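Local atomic coordinates of Afp3 (Serratia entomophila, PDB entry 6RBN), a protein that probably helps build, together with Afp2, the contractile sheath around the inner tube of the anti-feeding prophage, a contractile injection system. Residues Ala28-Val33 and Leu273-Tyr278; Ala175-His180 and Ala202-Tyr207; Gly182-Ala187 and Pro348-Phe353. All coordinates share one frame; numbering follows the deposited sequence.

Contact 1 of 3, residues Ala28-Val33 and Leu273-Tyr278; sequences AVPLFV and LIAGVY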
ATOM      1  N   ALA D  28      30.209  32.535 -41.224  1.00 84.69           N
ATOM      2  CA  ALA D  28      30.778  33.571 -42.088  1.00 84.69           C
ATOM      3  C   ALA D  28      32.134  33.956 -41.503  1.00 84.69           C
ATOM      4  O   ALA D  28      32.228  34.869 -40.679  1.00 84.69           O
ATOM      5  CB  ALA D  28      29.850  34.768 -42.201  1.00 84.69           C
ATOM      6  N   VAL D  29      33.175  33.250 -41.924  1.00 81.57           N
ATOM      7  CA  VAL D  29      34.547  33.543 -41.538  1.00 81.57           C
ATOM      8  C   VAL D  29      35.347  33.796 -42.810  1.00 81.57           C
ATOM      9  O   VAL D  29      35.715  32.859 -43.522  1.00 81.57           O
ATOM     10  CB  VAL D  29      35.162  32.398 -40.711  1.00 81.57           C
ATOM     11  CG1 VAL D  29      36.586  32.728 -40.325  1.00 81.57           C
ATOM     12  CG2 VAL D  29      34.332  32.112 -39.474  1.00 81.57           C
ATOM     13  N   PRO D  30      35.623  35.052 -43.140  1.00 78.69           N
ATOM     14  CA  PRO D  30      36.235  35.379 -44.426  1.00 78.69           C
ATOM     15  C   PRO D  30      37.762  35.403 -44.388  1.00 78.69           C
ATOM     16  O   PRO D  30      38.388  35.338 -43.332  1.00 78.69           O
ATOM     17  CB  PRO D  30      35.685  36.781 -44.710  1.00 78.69           C
ATOM     18  CG  PRO D  30      35.482  37.353 -43.370  1.00 78.69           C
ATOM     19  CD  PRO D  30      35.070  36.243 -42.476  1.00 78.69           C
ATOM     20  N   LEU D  31      38.348  35.506 -45.585  1.00 80.12           N
ATOM     21  CA  LEU D  31      39.799  35.586 -45.777  1.00 80.12           C
ATOM     22  C   LEU D  31      40.100  36.769 -46.696  1.00 80.12           C
ATOM     23  O   LEU D  31      40.170  36.627 -47.920  1.00 80.12           O
ATOM     24  CB  LEU D  31      40.353  34.286 -46.344  1.00 80.12           C
ATOM     25  CG  LEU D  31      41.864  34.255 -46.608  1.00 80.12           C
ATOM     26  CD1 LEU D  31      42.661  34.386 -45.342  1.00 80.12           C
ATOM     27  CD2 LEU D  31      42.245  33.021 -47.365  1.00 80.12           C
ATOM     28  N   PHE D  32      40.305  37.942 -46.114  1.00 80.38           N
ATOM     29  CA  PHE D  32      40.513  39.139 -46.915  1.00 80.38           C
ATOM     30  C   PHE D  32      41.929  39.149 -47.476  1.00 80.38           C
ATOM     31  O   PHE D  32      42.903  39.242 -46.723  1.00 80.38           O
ATOM     32  CB  PHE D  32      40.250  40.387 -46.085  1.00 80.38           C
ATOM     33  CG  PHE D  32      38.846  40.491 -45.592  1.00 80.38           C
ATOM     34  CD1 PHE D  32      37.820  40.811 -46.457  1.00 80.38           C
ATOM     35  CD2 PHE D  32      38.553  40.285 -44.262  1.00 80.38           C
ATOM     36  CE1 PHE D  32      36.527  40.905 -46.011  1.00 80.38           C
ATOM     37  CE2 PHE D  32      37.263  40.391 -43.812  1.00 80.38           C
ATOM     38  CZ  PHE D  32      36.250  40.696 -44.689  1.00 80.38           C
ATOM     39  N   VAL D  33      42.039  39.053 -48.795  1.00 83.18           N
ATOM     40  CA  VAL D  33      43.317  39.125 -49.493  1.00 83.18           C
ATOM     41  C   VAL D  33      43.448  40.551 -50.011  1.00 83.18           C
ATOM     42  O   VAL D  33      42.808  40.932 -50.994  1.00 83.18           O
ATOM     43  CB  VAL D  33      43.406  38.099 -50.624  1.00 83.18           C
ATOM     44  CG1 VAL D  33      44.720  38.239 -51.362  1.00 83.18           C
ATOM     45  CG2 VAL D  33      43.251  36.698 -50.076  1.00 83.18           C
ATOM     46  N   LEU D 273      32.241  44.795 -47.004  1.00 76.60           N
ATOM     47  CA  LEU D 273      31.022  45.138 -46.283  1.00 76.60           C
ATOM     48  C   LEU D 273      30.008  44.006 -46.348  1.00 76.60           C
ATOM     49  O   LEU D 273      29.287  43.757 -45.379  1.00 76.60           O
ATOM     50  CB  LEU D 273      30.416  46.426 -46.842  1.00 76.60           C
ATOM     51  CG  LEU D 273      30.999  47.790 -46.464  1.00 76.60           C
ATOM     52  CD1 LEU D 273      32.276  48.113 -47.219  1.00 76.60           C
ATOM     53  CD2 LEU D 273      29.960  48.868 -46.688  1.00 76.60           C
ATOM     54  N   ILE D 274      29.930  43.318 -47.490  1.00 74.78           N
ATOM     55  CA  ILE D 274      28.961  42.238 -47.649  1.00 74.78           C
ATOM     56  C   ILE D 274      29.379  41.022 -46.828  1.00 74.78           C
ATOM     57  O   ILE D 274      28.537  40.273 -46.319  1.00 74.78           O
ATOM     58  CB  ILE D 274      28.778  41.908 -49.144  1.00 74.78           C
ATOM     59  CG1 ILE D 274      28.315  43.149 -49.901  1.00 74.78           C
ATOM     60  CG2 ILE D 274      27.743  40.833 -49.358  1.00 74.78           C
ATOM     61  CD1 ILE D 274      27.007  43.714 -49.415  1.00 74.78           C
ATOM     62  N   ALA D 275      30.689  40.834 -46.643  1.00 75.67           N
ATOM     63  CA  ALA D 275      31.165  39.795 -45.734  1.00 75.67           C
ATOM     64  C   ALA D 275      30.796  40.116 -44.292  1.00 75.67           C
ATOM     65  O   ALA D 275      30.647  39.209 -43.466  1.00 75.67           O
ATOM     66  CB  ALA D 275      32.674  39.623 -45.874  1.00 75.67           C
ATOM     67  N   GLY D 276      30.645  41.401 -43.973  1.00 76.70           N
ATOM     68  CA  GLY D 276      30.137  41.774 -42.668  1.00 76.70           C
ATOM     69  C   GLY D 276      28.661  41.470 -42.504  1.00 76.70           C
ATOM     70  O   GLY D 276      28.237  40.970 -41.462  1.00 76.70           O
ATOM     71  N   VAL D 277      27.858  41.752 -43.535  1.00 74.38           N
ATOM     72  CA  VAL D 277      26.412  41.624 -43.372  1.00 74.38           C
ATOM     73  C   VAL D 277      25.968  40.175 -43.496  1.00 74.38           C
ATOM     74  O   VAL D 277      24.812  39.853 -43.206  1.00 74.38           O
ATOM     75  CB  VAL D 277      25.654  42.517 -44.373  1.00 74.38           C
ATOM     76  CG1 VAL D 277      26.146  43.947 -44.290  1.00 74.38           C
ATOM     77  CG2 VAL D 277      25.735  41.961 -45.775  1.00 74.38           C
ATOM     78  N   TYR D 278      26.853  39.281 -43.944  1.00 75.62           N
ATOM     79  CA  TYR D 278      26.538  37.860 -43.848  1.00 75.62           C
ATOM     80  C   TYR D 278      26.588  37.399 -42.400  1.00 75.62           C
ATOM     81  O   TYR D 278      25.732  36.633 -41.953  1.00 75.62           O
ATOM     82  CB  TYR D 278      27.484  37.008 -44.693  1.00 75.62           C
ATOM     83  CG  TYR D 278      27.251  37.032 -46.185  1.00 75.62           C
ATOM     84  CD1 TYR D 278      26.254  37.808 -46.753  1.00 75.62           C
ATOM     85  CD2 TYR D 278      27.971  36.191 -47.016  1.00 75.62           C
ATOM     86  CE1 TYR D 278      26.046  37.807 -48.117  1.00 75.62           C
ATOM     87  CE2 TYR D 278      27.753  36.170 -48.370  1.00 75.62           C
ATOM     88  CZ  TYR D 278      26.788  36.977 -48.915  1.00 75.62           C
ATOM     89  OH  TYR D 278      26.570  36.961 -50.269  1.00 75.62           O
TER
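Ala28 begins the contact by setting its methyl against the root of the Tyr278 side chain, with Ala28 CB 4.1 Å from Tyr278 CB. Of the tyrosine side chain, CB does the touching. Its CG lies beside the backbone N (chi1 -75°), the ring runs away from Ala28, and its OH pairs with the hydroxyl of Tyr207 by a hydrogen bond. Two residues on, Pro30 meets the preceding turn of helix 271-284 through CB, 4.3 Å from Ala275 CB. Phe32, on strand 31-34, comes to the same methyl from farther along. With CG beside the backbone N (chi1 -62°), the far end of its ring extends to the helix, where Phe32 CZ is 3.9 Å and CE1 4.1 Å from Ala275 CB, an oblique approach. Pro30 CB lies 3.9 Å above the plane of the Phe32 ring, over one face and offset toward its rim, and thus the proline and the phenylalanine gather around one alanine. Tyr118 of helix 111-120 meets Phe32 edge-to-face and also touches Pro30 and Ala275. Helix 271-284 lies in the part of the chain related to the subtilisin-like domain of tail sheath proteins. The contact is buried and wholly apolar, without hydrogen bond or charge pair, which implies that strand 31-34 and the residues leading into it are held to the helix by shape and dispersion.

Contact 2 of 3, residues Ala175-His180 and Ala202-Tyr207; sequences ASLDQH and AQVAVY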
ATOM      1  N   ALA D 175      39.868  27.278 -58.788  1.00 90.27           N
ATOM      2  CA  ALA D 175      39.985  25.827 -58.798  1.00 90.27           C
ATOM      3  C   ALA D 175      39.605  25.209 -57.462  1.00 90.27           C
ATOM      4  O   ALA D 175      39.346  24.003 -57.396  1.00 90.27           O
ATOM      5  CB  ALA D 175      41.409  25.417 -59.173  1.00 90.27           C
ATOM      6  N   SER D 176      39.582  25.999 -56.393  1.00 90.06           N
ATOM      7  CA  SER D 176      39.240  25.478 -55.077  1.00 90.06           C
ATOM      8  C   SER D 176      37.755  25.582 -54.762  1.00 90.06           C
ATOM      9  O   SER D 176      37.330  25.101 -53.708  1.00 90.06           O
ATOM     10  CB  SER D 176      40.040  26.205 -53.998  1.00 90.06           C
ATOM     11  OG  SER D 176      39.655  27.563 -53.917  1.00 90.06           O
ATOM     12  N   LEU D 177      36.961  26.194 -55.638  1.00 88.62           N
ATOM     13  CA  LEU D 177      35.542  26.368 -55.367  1.00 88.62           C
ATOM     14  C   LEU D 177      34.710  25.159 -55.762  1.00 88.62           C
ATOM     15  O   LEU D 177      33.650  24.936 -55.171  1.00 88.62           O
ATOM     16  CB  LEU D 177      35.018  27.607 -56.092  1.00 88.62           C
ATOM     17  CG  LEU D 177      35.581  28.937 -55.598  1.00 88.62           C
ATOM     18  CD1 LEU D 177      35.099  30.073 -56.474  1.00 88.62           C
ATOM     19  CD2 LEU D 177      35.196  29.173 -54.153  1.00 88.62           C
ATOM     20  N   ASP D 178      35.156  24.380 -56.744  1.00 91.54           N
ATOM     21  CA  ASP D 178      34.429  23.197 -57.187  1.00 91.54           C
ATOM     22  C   ASP D 178      34.982  21.905 -56.600  1.00 91.54           C
ATOM     23  O   ASP D 178      34.839  20.846 -57.217  1.00 91.54           O
ATOM     24  CB  ASP D 178      34.415  23.131 -58.716  1.00 91.54           C
ATOM     25  CG  ASP D 178      35.805  23.193 -59.323  1.00 91.54           C
ATOM     26  OD1 ASP D 178      36.783  23.399 -58.579  1.00 91.54           O
ATOM     27  OD2 ASP D 178      35.920  23.039 -60.556  1.00 91.54           O
ATOM     28  N   GLN D 179      35.609  21.968 -55.425  1.00 89.73           N
ATOM     29  CA  GLN D 179      36.208  20.802 -54.791  1.00 89.73           C
ATOM     30  C   GLN D 179      35.474  20.388 -53.521  1.00 89.73           C
ATOM     31  O   GLN D 179      36.064  19.713 -52.669  1.00 89.73           O
ATOM     32  CB  GLN D 179      37.682  21.066 -54.493  1.00 89.73           C
ATOM     33  CG  GLN D 179      38.533  21.191 -55.739  1.00 89.73           C
ATOM     34  CD  GLN D 179      39.980  21.496 -55.428  1.00 89.73           C
ATOM     35  OE1 GLN D 179      40.348  21.704 -54.275  1.00 89.73           O
ATOM     36  NE2 GLN D 179      40.815  21.520 -56.458  1.00 89.73           N
ATOM     37  N   HIS D 180      34.210  20.809 -53.376  1.00 87.30           N
ATOM     38  CA  HIS D 180      33.298  20.408 -52.295  1.00 87.30           C
ATOM     39  C   HIS D 180      33.819  20.788 -50.911  1.00 87.30           C
ATOM     40  O   HIS D 180      33.485  20.143 -49.915  1.00 87.30           O
ATOM     41  CB  HIS D 180      32.980  18.909 -52.347  1.00 87.30           C
ATOM     42  CG  HIS D 180      32.271  18.484 -53.595  1.00 87.30           C
ATOM     43  ND1 HIS D 180      30.940  18.750 -53.820  1.00 87.30           N
ATOM     44  CD2 HIS D 180      32.709  17.805 -54.681  1.00 87.30           C
ATOM     45  CE1 HIS D 180      30.587  18.256 -54.993  1.00 87.30           C
ATOM     46  NE2 HIS D 180      31.643  17.678 -55.536  1.00 87.30           N
ATOM     47  N   ALA D 202      28.156  27.853 -58.623  1.00 79.30           N
ATOM     48  CA  ALA D 202      27.187  28.210 -57.597  1.00 79.30           C
ATOM     49  C   ALA D 202      27.823  28.729 -56.318  1.00 79.30           C
ATOM     50  O   ALA D 202      27.096  29.064 -55.382  1.00 79.30           O
ATOM     51  CB  ALA D 202      26.304  27.005 -57.269  1.00 79.30           C
ATOM     52  N   GLN D 203      29.147  28.817 -56.253  1.00 78.01           N
ATOM     53  CA  GLN D 203      29.847  29.243 -55.054  1.00 78.01           C
ATOM     54  C   GLN D 203      30.230  30.715 -55.088  1.00 78.01           C
ATOM     55  O   GLN D 203      31.018  31.157 -54.252  1.00 78.01           O
ATOM     56  CB  GLN D 203      31.109  28.402 -54.864  1.00 78.01           C
ATOM     57  CG  GLN D 203      30.884  26.908 -54.753  1.00 78.01           C
ATOM     58  CD  GLN D 203      30.040  26.522 -53.566  1.00 78.01           C
ATOM     59  OE1 GLN D 203      28.926  26.035 -53.720  1.00 78.01           O
ATOM     60  NE2 GLN D 203      30.562  26.746 -52.370  1.00 78.01           N
ATOM     61  N   VAL D 204      29.712  31.482 -56.047  1.00 77.90           N
ATOM     62  CA  VAL D 204      30.173  32.841 -56.305  1.00 77.90           C
ATOM     63  C   VAL D 204      28.981  33.786 -56.272  1.00 77.90           C
ATOM     64  O   VAL D 204      27.950  33.513 -56.895  1.00 77.90           O
ATOM     65  CB  VAL D 204      30.910  32.937 -57.658  1.00 77.90           C
ATOM     66  CG1 VAL D 204      31.278  34.370 -57.990  1.00 77.90           C
ATOM     67  CG2 VAL D 204      32.158  32.102 -57.625  1.00 77.90           C
ATOM     68  N   ALA D 205      29.118  34.885 -55.533  1.00 75.91           N
ATOM     69  CA  ALA D 205      28.146  35.970 -55.520  1.00 75.91           C
ATOM     70  C   ALA D 205      28.864  37.267 -55.863  1.00 75.91           C
ATOM     71  O   ALA D 205      29.743  37.707 -55.116  1.00 75.91           O
ATOM     72  CB  ALA D 205      27.466  36.079 -54.157  1.00 75.91           C
ATOM     73  N   VAL D 206      28.488  37.873 -56.979  1.00 77.67           N
ATOM     74  CA  VAL D 206      29.092  39.111 -57.461  1.00 77.67           C
ATOM     75  C   VAL D 206      28.284  40.274 -56.897  1.00 77.67           C
ATOM     76  O   VAL D 206      27.086  40.140 -56.654  1.00 77.67           O
ATOM     77  CB  VAL D 206      29.132  39.100 -59.005  1.00 77.67           C
ATOM     78  CG1 VAL D 206      29.826  40.320 -59.585  1.00 77.67           C
ATOM     79  CG2 VAL D 206      29.790  37.827 -59.502  1.00 77.67           C
ATOM     80  N   TYR D 207      28.944  41.401 -56.617  1.00 75.72           N
ATOM     81  CA  TYR D 207      28.283  42.603 -56.103  1.00 75.72           C
ATOM     82  C   TYR D 207      28.845  43.807 -56.845  1.00 75.72           C
ATOM     83  O   TYR D 207      30.033  44.114 -56.716  1.00 75.72           O
ATOM     84  CB  TYR D 207      28.480  42.739 -54.595  1.00 75.72           C
ATOM     85  CG  TYR D 207      27.721  41.701 -53.807  1.00 75.72           C
ATOM     86  CD1 TYR D 207      26.395  41.906 -53.448  1.00 75.72           C
ATOM     87  CD2 TYR D 207      28.313  40.498 -53.454  1.00 75.72           C
ATOM     88  CE1 TYR D 207      25.696  40.954 -52.738  1.00 75.72           C
ATOM     89  CE2 TYR D 207      27.618  39.540 -52.752  1.00 75.72           C
ATOM     90  CZ  TYR D 207      26.308  39.772 -52.398  1.00 75.72           C
ATOM     91  OH  TYR D 207      25.615  38.821 -51.692  1.00 75.72           O
TER
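Leu177 and Gln203 both carry CG beside the backbone N (chi1 -66° and -58°). In the leucine this sends the branch CD1 on to Val204, where it meets CG2 at 3.8 Å, the two side chains crossing at about a right angle. In the glutamine it brings CG to 3.4 Å from the backbone O of Leu177, an approach of a methylene to a carbonyl. The bend at chi2 (-62°) then turns the amide to another part of the chain, and NE2 donates a hydrogen bond to Tyr183 O. The backbones themselves set Leu177 CB 4.2 Å from Gln203 CB. No hydrogen bond joins the two segments; leucine packs against valine and the aliphatic part of glutamine, all three residues being buried. Leu185, on the strand next to 204-207, touches both Leu177 and Val204 and continues this apolar patch. Near the end of the loop, His180 packs on Glu14 of a neighbouring Afp2 chain. The arrangement is that of a loop which leaves helix 163-172, folds over the start of strand 204-207 and then leads into strand 185-188, its parallel neighbour in a two-stranded sheet.

Contact 3 of 3, residues Gly182-Ala187 and Pro348-Phe353; sequences GYFLLA and PVRRLF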
ATOM      1  N   GLY D 182      33.332  23.806 -49.473  1.00 84.19           N
ATOM      2  CA  GLY D 182      32.406  24.694 -48.810  1.00 84.19           C
ATOM      3  C   GLY D 182      32.772  26.158 -48.824  1.00 84.19           C
ATOM      4  O   GLY D 182      32.195  26.924 -48.045  1.00 84.19           O
ATOM      5  N   TYR D 183      33.705  26.576 -49.673  1.00 82.39           N
ATOM      6  CA  TYR D 183      34.037  27.989 -49.733  1.00 82.39           C
ATOM      7  C   TYR D 183      32.994  28.737 -50.551  1.00 82.39           C
ATOM      8  O   TYR D 183      32.227  28.147 -51.314  1.00 82.39           O
ATOM      9  CB  TYR D 183      35.421  28.210 -50.338  1.00 82.39           C
ATOM     10  CG  TYR D 183      36.528  27.541 -49.574  1.00 82.39           C
ATOM     11  CD1 TYR D 183      36.860  27.957 -48.296  1.00 82.39           C
ATOM     12  CD2 TYR D 183      37.280  26.531 -50.153  1.00 82.39           C
ATOM     13  CE1 TYR D 183      37.878  27.351 -47.594  1.00 82.39           C
ATOM     14  CE2 TYR D 183      38.308  25.928 -49.462  1.00 82.39           C
ATOM     15  CZ  TYR D 183      38.598  26.340 -48.184  1.00 82.39           C
ATOM     16  OH  TYR D 183      39.620  25.739 -47.491  1.00 82.39           O
ATOM     17  N   PHE D 184      32.976  30.055 -50.388  1.00 76.28           N
ATOM     18  CA  PHE D 184      32.004  30.884 -51.093  1.00 76.28           C
ATOM     19  C   PHE D 184      32.687  32.198 -51.433  1.00 76.28           C
ATOM     20  O   PHE D 184      33.022  32.973 -50.536  1.00 76.28           O
ATOM     21  CB  PHE D 184      30.760  31.107 -50.239  1.00 76.28           C
ATOM     22  CG  PHE D 184      29.608  31.701 -50.989  1.00 76.28           C
ATOM     23  CD1 PHE D 184      28.826  30.909 -51.810  1.00 76.28           C
ATOM     24  CD2 PHE D 184      29.301  33.043 -50.871  1.00 76.28           C
ATOM     25  CE1 PHE D 184      27.759  31.440 -52.499  1.00 76.28           C
ATOM     26  CE2 PHE D 184      28.236  33.582 -51.560  1.00 76.28           C
ATOM     27  CZ  PHE D 184      27.465  32.776 -52.375  1.00 76.28           C
ATOM     28  N   LEU D 185      32.899  32.445 -52.721  1.00 77.45           N
ATOM     29  CA  LEU D 185      33.593  33.639 -53.178  1.00 77.45           C
ATOM     30  C   LEU D 185      32.627  34.807 -53.302  1.00 77.45           C
ATOM     31  O   LEU D 185      31.512  34.655 -53.808  1.00 77.45           O
ATOM     32  CB  LEU D 185      34.270  33.374 -54.522  1.00 77.45           C
ATOM     33  CG  LEU D 185      35.049  34.503 -55.195  1.00 77.45           C
ATOM     34  CD1 LEU D 185      36.211  34.945 -54.349  1.00 77.45           C
ATOM     35  CD2 LEU D 185      35.532  34.053 -56.551  1.00 77.45           C
ATOM     36  N   LEU D 186      33.057  35.973 -52.835  1.00 76.63           N
ATOM     37  CA  LEU D 186      32.302  37.214 -52.982  1.00 76.63           C
ATOM     38  C   LEU D 186      33.067  38.104 -53.956  1.00 76.63           C
ATOM     39  O   LEU D 186      33.906  38.912 -53.558  1.00 76.63           O
ATOM     40  CB  LEU D 186      32.099  37.903 -51.644  1.00 76.63           C
ATOM     41  CG  LEU D 186      31.228  37.170 -50.633  1.00 76.63           C
ATOM     42  CD1 LEU D 186      31.182  37.925 -49.324  1.00 76.63           C
ATOM     43  CD2 LEU D 186      29.844  36.988 -51.200  1.00 76.63           C
ATOM     44  N   ALA D 187      32.768  37.950 -55.239  1.00 79.45           N
ATOM     45  CA  ALA D 187      33.440  38.712 -56.275  1.00 79.45           C
ATOM     46  C   ALA D 187      32.789  40.079 -56.438  1.00 79.45           C
ATOM     47  O   ALA D 187      31.747  40.378 -55.853  1.00 79.45           O
ATOM     48  CB  ALA D 187      33.424  37.946 -57.597  1.00 79.45           C
ATOM     49  N   PRO D 348      20.767  32.079 -50.196  1.00 71.73           N
ATOM     50  CA  PRO D 348      20.462  31.374 -48.935  1.00 71.73           C
ATOM     51  C   PRO D 348      20.179  29.890 -49.091  1.00 71.73           C
ATOM     52  O   PRO D 348      20.308  29.144 -48.117  1.00 71.73           O
ATOM     53  CB  PRO D 348      19.232  32.117 -48.410  1.00 71.73           C
ATOM     54  CG  PRO D 348      18.587  32.630 -49.584  1.00 71.73           C
ATOM     55  CD  PRO D 348      19.685  33.045 -50.486  1.00 71.73           C
ATOM     56  N   VAL D 349      19.794  29.438 -50.283  1.00 71.90           N
ATOM     57  CA  VAL D 349      19.649  28.006 -50.512  1.00 71.90           C
ATOM     58  C   VAL D 349      21.019  27.355 -50.633  1.00 71.90           C
ATOM     59  O   VAL D 349      21.246  26.247 -50.133  1.00 71.90           O
ATOM     60  CB  VAL D 349      18.778  27.761 -51.757  1.00 71.90           C
ATOM     61  CG1 VAL D 349      18.625  26.279 -52.040  1.00 71.90           C
ATOM     62  CG2 VAL D 349      17.427  28.416 -51.581  1.00 71.90           C
ATOM     63  N   ARG D 350      21.969  28.049 -51.261  1.00 73.26           N
ATOM     64  CA  ARG D 350      23.302  27.495 -51.451  1.00 73.26           C
ATOM     65  C   ARG D 350      24.090  27.451 -50.148  1.00 73.26           C
ATOM     66  O   ARG D 350      24.736  26.443 -49.845  1.00 73.26           O
ATOM     67  CB  ARG D 350      24.050  28.312 -52.501  1.00 73.26           C
ATOM     68  CG  ARG D 350      25.509  27.956 -52.693  1.00 73.26           C
ATOM     69  CD  ARG D 350      25.717  26.629 -53.398  1.00 73.26           C
ATOM     70  NE  ARG D 350      25.867  25.518 -52.468  1.00 73.26           N
ATOM     71  CZ  ARG D 350      25.971  24.246 -52.834  1.00 73.26           C
ATOM     72  NH1 ARG D 350      25.951  23.919 -54.119  1.00 73.26           N
ATOM     73  NH2 ARG D 350      26.103  23.300 -51.919  1.00 73.26           N
ATOM     74  N   ARG D 351      24.048  28.525 -49.362  1.00 73.30           N
ATOM     75  CA  ARG D 351      24.802  28.561 -48.117  1.00 73.30           C
ATOM     76  C   ARG D 351      24.135  27.789 -46.987  1.00 73.30           C
ATOM     77  O   ARG D 351      24.778  27.563 -45.960  1.00 73.30           O
ATOM     78  CB  ARG D 351      25.043  30.005 -47.673  1.00 73.30           C
ATOM     79  CG  ARG D 351      26.005  30.757 -48.568  1.00 73.30           C
ATOM     80  CD  ARG D 351      26.249  32.170 -48.078  1.00 73.30           C
ATOM     81  NE  ARG D 351      26.964  32.201 -46.808  1.00 73.30           N
ATOM     82  CZ  ARG D 351      26.439  32.636 -45.669  1.00 73.30           C
ATOM     83  NH1 ARG D 351      25.195  33.086 -45.641  1.00 73.30           N
ATOM     84  NH2 ARG D 351      27.162  32.629 -44.558  1.00 73.30           N
ATOM     85  N   LEU D 352      22.870  27.397 -47.136  1.00 71.13           N
ATOM     86  CA  LEU D 352      22.276  26.464 -46.188  1.00 71.13           C
ATOM     87  C   LEU D 352      22.875  25.076 -46.354  1.00 71.13           C
ATOM     88  O   LEU D 352      23.237  24.423 -45.370  1.00 71.13           O
ATOM     89  CB  LEU D 352      20.762  26.409 -46.369  1.00 71.13           C
ATOM     90  CG  LEU D 352      20.013  25.427 -45.472  1.00 71.13           C
ATOM     91  CD1 LEU D 352      20.150  25.809 -44.017  1.00 71.13           C
ATOM     92  CD2 LEU D 352      18.560  25.356 -45.878  1.00 71.13           C
ATOM     93  N   PHE D 353      22.985  24.611 -47.599  1.00 71.76           N
ATOM     94  CA  PHE D 353      23.611  23.327 -47.877  1.00 71.76           C
ATOM     95  C   PHE D 353      25.103  23.327 -47.585  1.00 71.76           C
ATOM     96  O   PHE D 353      25.635  22.296 -47.175  1.00 71.76           O
ATOM     97  CB  PHE D 353      23.354  22.923 -49.327  1.00 71.76           C
ATOM     98  CG  PHE D 353      22.003  22.317 -49.554  1.00 71.76           C
ATOM     99  CD1 PHE D 353      21.826  20.950 -49.453  1.00 71.76           C
ATOM    100  CD2 PHE D 353      20.905  23.109 -49.817  1.00 71.76           C
ATOM    101  CE1 PHE D 353      20.585  20.386 -49.649  1.00 71.76           C
ATOM    102  CE2 PHE D 353      19.658  22.549 -50.009  1.00 71.76           C
ATOM    103  CZ  PHE D 353      19.501  21.187 -49.923  1.00 71.76           C
TER
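Phe184 directs its ring at helix 347-364, where two consecutive arginines receive it with the aliphatic parts of their chains. Its CG stands anti to the backbone N (chi1 -168°), which carries the ring across to the helix. Arg351 leaves the helix extended through chi2 (-178°) and lays its CD over one face of the ring, 4.3 Å from the Phe184 ring centroid and 12° off the normal, a CH-pi contact. A turn at chi3 then takes its guanidinium up and away from the ring face to a salt bridge with Asp282 of helix 271-284. The contact joins the lead-in to strand 185-188, part of a two-stranded parallel sheet, to a helix of the tail sheath C-terminal domain, and Tyr278 of helix 271-284 packs on both Phe184 and Arg351. Arg350 is shaped differently: its CG, anti to the backbone N, meets the phenyl group in an oblique approach, 4.2 Å from Phe184 CE1, and bends at chi2 and chi3 carry the rest of the chain off. The charged end forms salt bridges to Asp354 of its own helix and to Glu14 of a neighbouring Afp2 chain, besides a cation-pi contact with Trp344.

In the fold
The three contacts sit near the centre of the folded chain, with the centres of contacts 2 and 3 about 7 Å apart and that of contact 1 about 12 Å from contact 3 and 15 Å from contact 2. Contacts 2 and 3 share the parallel sheet of strands 185-188 and 204-207, and a backbone hydrogen bond between Gln203 and Leu185 ties them directly. Helix 271-284 of contact 1 packs on that sheet, with Leu186 against Ala275 and Tyr278. Along the chain, both segments of contact 2 fall between those of contact 1, whereas contact 3 alternates with each. Strand 31-34, the two-stranded parallel sheet and helix 347-364 are thereby joined into one body despite their separation in sequence.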